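Putative cytochrome P450 154A1 (Streptomyces coelicolor, PDB 1ODO) is a haem-binding protein of the cytochrome P450 family, modelled here with 4-phenyl-1H-imidazole bound to the haem iron. Local coordinates at residues E245-L259 and L393-L405. Numbering follows the deposited sequence.
Sequences ETTVNVIDQAVHTLL and LISNGHQRLPVLL. With HEM (protoporphyrin IX containing Fe), chain B; PIM (4-phenyl-1H-imidazole), chain C.
Asp252 grips His398 twice, through ring and backbone. His398 ND1 donates to Asp252 OD1 (2.7 Å) on the syn side of the carboxylate, with ring and carboxylate nearly coplanar, while His398 N reaches Asp252 OD2 (2.8 Å) from above the carboxylate plane. CG of Asp252 stands anti to its backbone N (chi1 172°), which carries the acid out from the helix to the loop. Arg141 forms a salt bridge with the same OD2 and also bonds to Asn249 OD1, so the buried carboxylate has a charged partner that would favour its ionised form. One turn on, the His256 ring lies obliquely against one face of His398, centroids 4.2 Å apart and planes at 31°. Gln253 NE2 makes a weak but straight bond to Asn396 O (3.3 Å). Towards the haem end, a water joins Ser395 OG to Asn249 ND2.

Apolar packing takes over further along: Leu401 sets CD1 at the edge of the His256 ring and CD2 against Val255 CG1 (4.0 Å), and Leu259 CD1 meets Val403 CG1 (3.7 Å). Helix 247-260 is the second half of the long P450 helix I, which is interrupted at Glu245 and Thr246 beside the haem. The 393-405 segment runs alongside it into strand 402-404, the middle strand between 138-139 and 379-380, while helix 140-145 packs on Ile251 and Val255 and helix 357-374 on Thr247 and Val250.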
loop_
_atom_site.group_PDB
_atom_site.type_symbol
_atom_site.label_atom_id
_atom_site.label_comp_id
_atom_site.label_asym_id
_atom_site.label_seq_id
_atom_site.Cartn_x
_atom_site.Cartn_y
_atom_site.Cartn_z
ATOM N N GLU A 245 4.442 5.568 2.210
ATOM C CA GLU A 245 4.739 4.552 1.216
ATOM C C GLU A 245 3.424 4.164 0.553
ATOM O O GLU A 245 2.373 4.713 0.874
ATOM C CB GLU A 245 5.364 3.324 1.882
ATOM C CG GLU A 245 6.876 3.320 1.861
ATOM C CD GLU A 245 7.421 3.302 0.451
ATOM O OE1 GLU A 245 7.128 2.340 -0.287
ATOM O OE2 GLU A 245 8.137 4.252 0.075
ATOM N N THR A 246 3.497 3.224 -0.381
ATOM C CA THR A 246 2.324 2.739 -1.098
ATOM C C THR A 246 1.707 3.711 -2.107
ATOM O O THR A 246 1.735 3.429 -3.304
ATOM C CB THR A 246 1.246 2.261 -0.113
ATOM O OG1 THR A 246 1.873 1.822 1.098
ATOM C CG2 THR A 246 0.495 1.083 -0.702
ATOM N N THR A 247 1.127 4.831 -1.670
ATOM C CA THR A 247 0.558 5.728 -2.680
ATOM C C THR A 247 1.620 6.132 -3.707
ATOM O O THR A 247 1.319 6.312 -4.889
ATOM C CB THR A 247 -0.076 6.997 -2.059
ATOM O OG1 THR A 247 -1.130 6.617 -1.164
ATOM C CG2 THR A 247 -0.670 7.878 -3.151
ATOM N N VAL A 248 2.860 6.266 -3.249
ATOM C CA VAL A 248 3.961 6.643 -4.128
ATOM C C VAL A 248 4.035 5.687 -5.317
ATOM O O VAL A 248 4.283 6.103 -6.446
ATOM C CB VAL A 248 5.316 6.606 -3.378
ATOM C CG1 VAL A 248 5.501 5.256 -2.703
ATOM C CG2 VAL A 248 6.462 6.874 -4.349
ATOM N N ASN A 249 3.809 4.404 -5.054
ATOM C CA ASN A 249 3.854 3.396 -6.104
ATOM C C ASN A 249 2.711 3.460 -7.099
ATOM O O ASN A 249 2.873 3.089 -8.263
ATOM C CB ASN A 249 3.947 2.011 -5.473
ATOM C CG ASN A 249 5.234 1.832 -4.709
ATOM O OD1 ASN A 249 6.307 2.188 -5.202
ATOM N ND2 ASN A 249 5.145 1.288 -3.502
ATOM N N VAL A 250 1.551 3.925 -6.651
ATOM C CA VAL A 250 0.414 4.024 -7.548
ATOM C C VAL A 250 0.700 5.170 -8.516
ATOM O O VAL A 250 0.428 5.068 -9.710
ATOM C CB VAL A 250 -0.888 4.316 -6.784
ATOM C CG1 VAL A 250 -2.063 4.302 -7.751
ATOM C CG2 VAL A 250 -1.092 3.278 -5.686
ATOM N N ILE A 251 1.257 6.263 -8.002
ATOM C CA ILE A 251 1.574 7.411 -8.853
ATOM C C ILE A 251 2.640 6.974 -9.860
ATOM O O ILE A 251 2.560 7.282 -11.048
ATOM C CB ILE A 251 2.098 8.596 -8.011
ATOM C CG1 ILE A 251 0.979 9.103 -7.090
ATOM C CG2 ILE A 251 2.609 9.711 -8.931
ATOM C CD1 ILE A 251 1.380 10.251 -6.170
ATOM N N ASP A 252 3.633 6.248 -9.356
ATOM C CA ASP A 252 4.744 5.725 -10.146
ATOM C C ASP A 252 4.206 4.884 -11.308
ATOM O O ASP A 252 4.452 5.182 -12.480
ATOM C CB ASP A 252 5.626 4.861 -9.225
ATOM C CG ASP A 252 6.725 4.094 -9.968
ATOM O OD1 ASP A 252 6.546 3.736 -11.150
ATOM O OD2 ASP A 252 7.773 3.820 -9.347
ATOM N N GLN A 253 3.462 3.833 -10.971
ATOM C CA GLN A 253 2.893 2.941 -11.972
ATOM C C GLN A 253 1.945 3.615 -12.961
ATOM O O GLN A 253 2.002 3.332 -14.158
ATOM C CB GLN A 253 2.181 1.777 -11.282
ATOM C CG GLN A 253 3.099 0.890 -10.446
ATOM C CD GLN A 253 4.075 0.069 -11.282
ATOM O OE1 GLN A 253 4.074 0.136 -12.511
ATOM N NE2 GLN A 253 4.915 -0.709 -10.611
ATOM N N ALA A 254 1.080 4.503 -12.477
ATOM C CA ALA A 254 0.142 5.185 -13.365
ATOM C C ALA A 254 0.898 6.023 -14.389
ATOM O O ALA A 254 0.624 5.956 -15.584
ATOM C CB ALA A 254 -0.811 6.070 -12.557
ATOM N N VAL A 255 1.856 6.815 -13.919
ATOM C CA VAL A 255 2.632 7.651 -14.825
ATOM C C VAL A 255 3.434 6.801 -15.801
ATOM O O VAL A 255 3.409 7.041 -17.006
ATOM C CB VAL A 255 3.601 8.574 -14.053
ATOM C CG1 VAL A 255 4.471 9.353 -15.033
ATOM C CG2 VAL A 255 2.812 9.533 -13.185
ATOM N N HIS A 256 4.135 5.800 -15.282
ATOM C CA HIS A 256 4.941 4.930 -16.131
ATOM C C HIS A 256 4.112 4.263 -17.225
ATOM O O HIS A 256 4.568 4.122 -18.360
ATOM C CB HIS A 256 5.651 3.867 -15.289
ATOM C CG HIS A 256 6.630 3.042 -16.066
ATOM N ND1 HIS A 256 6.281 1.871 -16.702
ATOM C CD2 HIS A 256 7.939 3.246 -16.346
ATOM C CE1 HIS A 256 7.331 1.389 -17.343
ATOM N NE2 HIS A 256 8.351 2.206 -17.143
ATOM N N THR A 257 2.895 3.851 -16.888
ATOM C CA THR A 257 2.036 3.209 -17.870
ATOM C C THR A 257 1.655 4.202 -18.966
ATOM O O THR A 257 1.709 3.880 -20.154
ATOM C CB THR A 257 0.758 2.654 -17.214
ATOM O OG1 THR A 257 1.105 1.568 -16.347
ATOM C CG2 THR A 257 -0.216 2.152 -18.264
ATOM N N LEU A 258 1.286 5.414 -18.568
ATOM C CA LEU A 258 0.898 6.435 -19.536
ATOM C C LEU A 258 2.057 6.854 -20.430
ATOM O O LEU A 258 1.836 7.319 -21.550
ATOM C CB LEU A 258 0.332 7.666 -18.818
ATOM C CG LEU A 258 -0.973 7.477 -18.039
ATOM C CD1 LEU A 258 -1.207 8.672 -17.131
ATOM C CD2 LEU A 258 -2.137 7.300 -19.006
ATOM N N LEU A 259 3.284 6.686 -19.946
ATOM C CA LEU A 259 4.462 7.059 -20.729
ATOM C C LEU A 259 4.960 5.925 -21.616
ATOM O O LEU A 259 5.749 6.146 -22.536
ATOM C CB LEU A 259 5.594 7.517 -19.804
ATOM C CG LEU A 259 5.311 8.781 -18.988
ATOM C CD1 LEU A 259 6.538 9.158 -18.178
ATOM C CD2 LEU A 259 4.921 9.920 -19.928
ATOM N N LEU A 393 9.041 -7.710 -1.833
ATOM C CA LEU A 393 8.093 -8.749 -2.199
ATOM C C LEU A 393 6.697 -8.150 -2.012
ATOM O O LEU A 393 5.713 -8.641 -2.558
ATOM C CB LEU A 393 8.280 -9.956 -1.277
ATOM C CG LEU A 393 7.254 -11.091 -1.311
ATOM C CD1 LEU A 393 7.217 -11.726 -2.696
ATOM C CD2 LEU A 393 7.632 -12.131 -0.264
ATOM N N ILE A 394 6.630 -7.065 -1.242
ATOM C CA ILE A 394 5.364 -6.391 -0.972
ATOM C C ILE A 394 5.124 -5.175 -1.873
ATOM O O ILE A 394 4.141 -5.133 -2.614
ATOM C CB ILE A 394 5.291 -5.953 0.513
ATOM C CG1 ILE A 394 5.441 -7.184 1.417
ATOM C CG2 ILE A 394 3.966 -5.248 0.790
ATOM C CD1 ILE A 394 5.471 -6.867 2.896
ATOM N N SER A 395 6.018 -4.190 -1.810
ATOM C CA SER A 395 5.877 -2.984 -2.630
ATOM C C SER A 395 6.131 -3.228 -4.112
ATOM O O SER A 395 7.066 -3.938 -4.480
ATOM C CB SER A 395 6.828 -1.891 -2.134
ATOM O OG SER A 395 6.466 -1.466 -0.835
ATOM N N ASN A 396 5.299 -2.618 -4.956
ATOM C CA ASN A 396 5.411 -2.756 -6.403
ATOM C C ASN A 396 5.626 -1.390 -7.067
ATOM O O ASN A 396 4.677 -0.654 -7.332
ATOM C CB ASN A 396 4.144 -3.425 -6.955
ATOM C CG ASN A 396 4.149 -3.550 -8.472
ATOM O OD1 ASN A 396 5.203 -3.672 -9.097
ATOM N ND2 ASN A 396 2.957 -3.547 -9.070
ATOM N N GLY A 397 6.886 -1.056 -7.320
ATOM C CA GLY A 397 7.199 0.216 -7.950
ATOM C C GLY A 397 8.578 0.181 -8.579
ATOM O O GLY A 397 9.273 -0.830 -8.495
ATOM N N HIS A 398 8.967 1.277 -9.226
ATOM C CA HIS A 398 10.274 1.361 -9.866
ATOM C C HIS A 398 11.214 2.093 -8.918
ATOM O O HIS A 398 10.789 2.974 -8.180
ATOM C CB HIS A 398 10.190 2.135 -11.191
ATOM C CG HIS A 398 9.291 1.505 -12.211
ATOM N ND1 HIS A 398 7.945 1.792 -12.299
ATOM C CD2 HIS A 398 9.545 0.591 -13.179
ATOM C CE1 HIS A 398 7.409 1.082 -13.277
ATOM N NE2 HIS A 398 8.359 0.346 -13.826
ATOM N N GLN A 399 12.491 1.728 -8.929
ATOM C CA GLN A 399 13.454 2.384 -8.052
ATOM C C GLN A 399 13.583 3.857 -8.420
ATOM O O GLN A 399 13.858 4.704 -7.570
ATOM C CB GLN A 399 14.814 1.692 -8.160
ATOM C CG GLN A 399 14.851 0.328 -7.489
ATOM C CD GLN A 399 16.211 -0.338 -7.593
ATOM O OE1 GLN A 399 17.244 0.318 -7.477
ATOM N NE2 GLN A 399 16.214 -1.648 -7.799
ATOM N N ARG A 400 13.373 4.152 -9.696
ATOM C CA ARG A 400 13.457 5.516 -10.202
ATOM C C ARG A 400 12.538 5.668 -11.410
ATOM O O ARG A 400 12.199 4.684 -12.066
ATOM C CB ARG A 400 14.904 5.829 -10.586
ATOM C CG ARG A 400 15.530 4.788 -11.499
ATOM C CD ARG A 400 17.061 4.801 -11.440
ATOM N NE ARG A 400 17.626 6.101 -11.790
ATOM C CZ ARG A 400 17.748 7.116 -10.941
ATOM N NH1 ARG A 400 17.349 6.983 -9.683
ATOM N NH2 ARG A 400 18.262 8.269 -11.352
ATOM N N LEU A 401 12.125 6.901 -11.690
ATOM C CA LEU A 401 11.246 7.175 -12.822
ATOM C C LEU A 401 11.761 8.428 -13.524
ATOM O O LEU A 401 11.181 9.510 -13.398
ATOM C CB LEU A 401 9.804 7.384 -12.341
ATOM C CG LEU A 401 8.727 7.487 -13.427
ATOM C CD1 LEU A 401 8.756 6.248 -14.316
ATOM C CD2 LEU A 401 7.364 7.635 -12.781
ATOM N N PRO A 402 12.877 8.289 -14.261
ATOM C CA PRO A 402 13.540 9.364 -15.010
ATOM C C PRO A 402 12.711 9.855 -16.189
ATOM O O PRO A 402 12.408 9.089 -17.104
ATOM C CB PRO A 402 14.852 8.714 -15.473
ATOM C CG PRO A 402 15.073 7.603 -14.475
ATOM C CD PRO A 402 13.675 7.054 -14.328
ATOM N N VAL A 403 12.354 11.134 -16.164
ATOM C CA VAL A 403 11.560 11.723 -17.234
ATOM C C VAL A 403 12.121 13.066 -17.692
ATOM O O VAL A 403 12.993 13.650 -17.045
ATOM C CB VAL A 403 10.102 11.992 -16.788
ATOM C CG1 VAL A 403 9.419 10.697 -16.369
ATOM C CG2 VAL A 403 10.099 13.002 -15.647
ATOM N N LEU A 404 11.596 13.534 -18.820
ATOM C CA LEU A 404 11.974 14.808 -19.423
ATOM C C LEU A 404 10.631 15.523 -19.510
ATOM O O LEU A 404 9.706 15.048 -20.166
ATOM C CB LEU A 404 12.579 14.600 -20.813
ATOM C CG LEU A 404 14.000 14.027 -20.801
ATOM C CD1 LEU A 404 14.440 13.673 -22.215
ATOM C CD2 LEU A 404 14.946 15.049 -20.180
ATOM N N LEU A 405 10.521 16.654 -18.826
ATOM C CA LEU A 405 9.289 17.431 -18.807
ATOM C C LEU A 405 8.877 18.116 -20.106
ATOM O O LEU A 405 7.684 18.242 -20.390
ATOM C CB LEU A 405 9.372 18.478 -17.694
ATOM C CG LEU A 405 9.715 17.943 -16.299
ATOM C CD1 LEU A 405 9.866 19.101 -15.330
ATOM C CD2 LEU A 405 8.630 16.984 -15.830
HETATM C CHA HEM B . -5.092 -1.444 4.775
HETATM C CHB HEM B . -4.557 3.295 5.435
HETATM C CHC HEM B . -3.092 3.775 0.859
HETATM C CHD HEM B . -3.610 -0.959 0.225
HETATM C C1A HEM B . -5.099 -0.206 5.370
HETATM C C2A HEM B . -5.481 0.086 6.748
HETATM C C3A HEM B . -5.327 1.404 6.934
HETATM C C4A HEM B . -4.852 1.980 5.684
HETATM C CMA HEM B . -5.587 2.211 8.219
HETATM C CAA HEM B . -5.964 -0.974 7.761
HETATM C CBA HEM B . -7.470 -1.246 7.591
HETATM C CGA HEM B . -8.060 -2.293 8.535
HETATM O O1A HEM B . -7.295 -3.279 8.824
HETATM O O2A HEM B . -9.209 -2.131 8.941
HETATM C C1B HEM B . -4.107 3.841 4.262
HETATM C C2B HEM B . -3.805 5.250 4.076
HETATM C C3B HEM B . -3.391 5.393 2.785
HETATM C C4B HEM B . -3.432 4.086 2.168
HETATM C CMB HEM B . -3.943 6.330 5.169
HETATM C CAB HEM B . -2.943 6.670 2.048
HETATM C CBB HEM B . -4.050 7.723 1.869
HETATM C C1C HEM B . -3.116 2.513 0.283
HETATM C C2C HEM B . -2.732 2.235 -1.109
HETATM C C3C HEM B . -2.872 0.902 -1.289
HETATM C C4C HEM B . -3.342 0.359 -0.031
HETATM C CMC HEM B . -2.257 3.337 -2.107
HETATM C CAC HEM B . -2.609 0.009 -2.530
HETATM C CBC HEM B . -3.170 0.499 -3.870
HETATM C C1D HEM B . -4.050 -1.516 1.393
HETATM C C2D HEM B . -4.301 -2.922 1.615
HETATM C C3D HEM B . -4.709 -3.064 2.897
HETATM C C4D HEM B . -4.728 -1.740 3.476
HETATM C CMD HEM B . -4.105 -4.022 0.553
HETATM C CAD HEM B . -5.052 -4.389 3.596
HETATM C CBD HEM B . -6.334 -5.115 3.174
HETATM C CGD HEM B . -6.386 -6.405 3.964
HETATM O O1D HEM B . -6.201 -7.474 3.369
HETATM O O2D HEM B . -6.572 -6.295 5.197
HETATM N NA HEM B . -4.730 0.964 4.750
HETATM N NB HEM B . -3.863 3.147 3.081
HETATM N NC HEM B . -3.490 1.353 0.915
HETATM N ND HEM B . -4.311 -0.791 2.553
HETATM FE FE HEM B . -4.113 1.154 2.818
HETATM N N1 PIM C . 0.169 0.784 3.709
HETATM C C2 PIM C . -0.901 1.218 2.943
HETATM N N3 PIM C . -1.947 0.837 3.482
HETATM C C4 PIM C . -1.680 0.157 4.584
HETATM C C5 PIM C . -0.355 0.111 4.749
HETATM C C6 PIM C . 0.481 -0.524 5.829
HETATM C C7 PIM C . 1.759 0.052 6.127
HETATM C C8 PIM C . 2.566 -0.553 7.163
HETATM C C9 PIM C . 2.063 -1.689 7.844
HETATM C C10 PIM C . 0.794 -2.251 7.541
HETATM C C11 PIM C . 0.023 -1.631 6.513
HETATM O O HOH W 1 8.962 0.429 -0.524
HETATM O O HOH W 2 3.665 -0.134 -1.550
#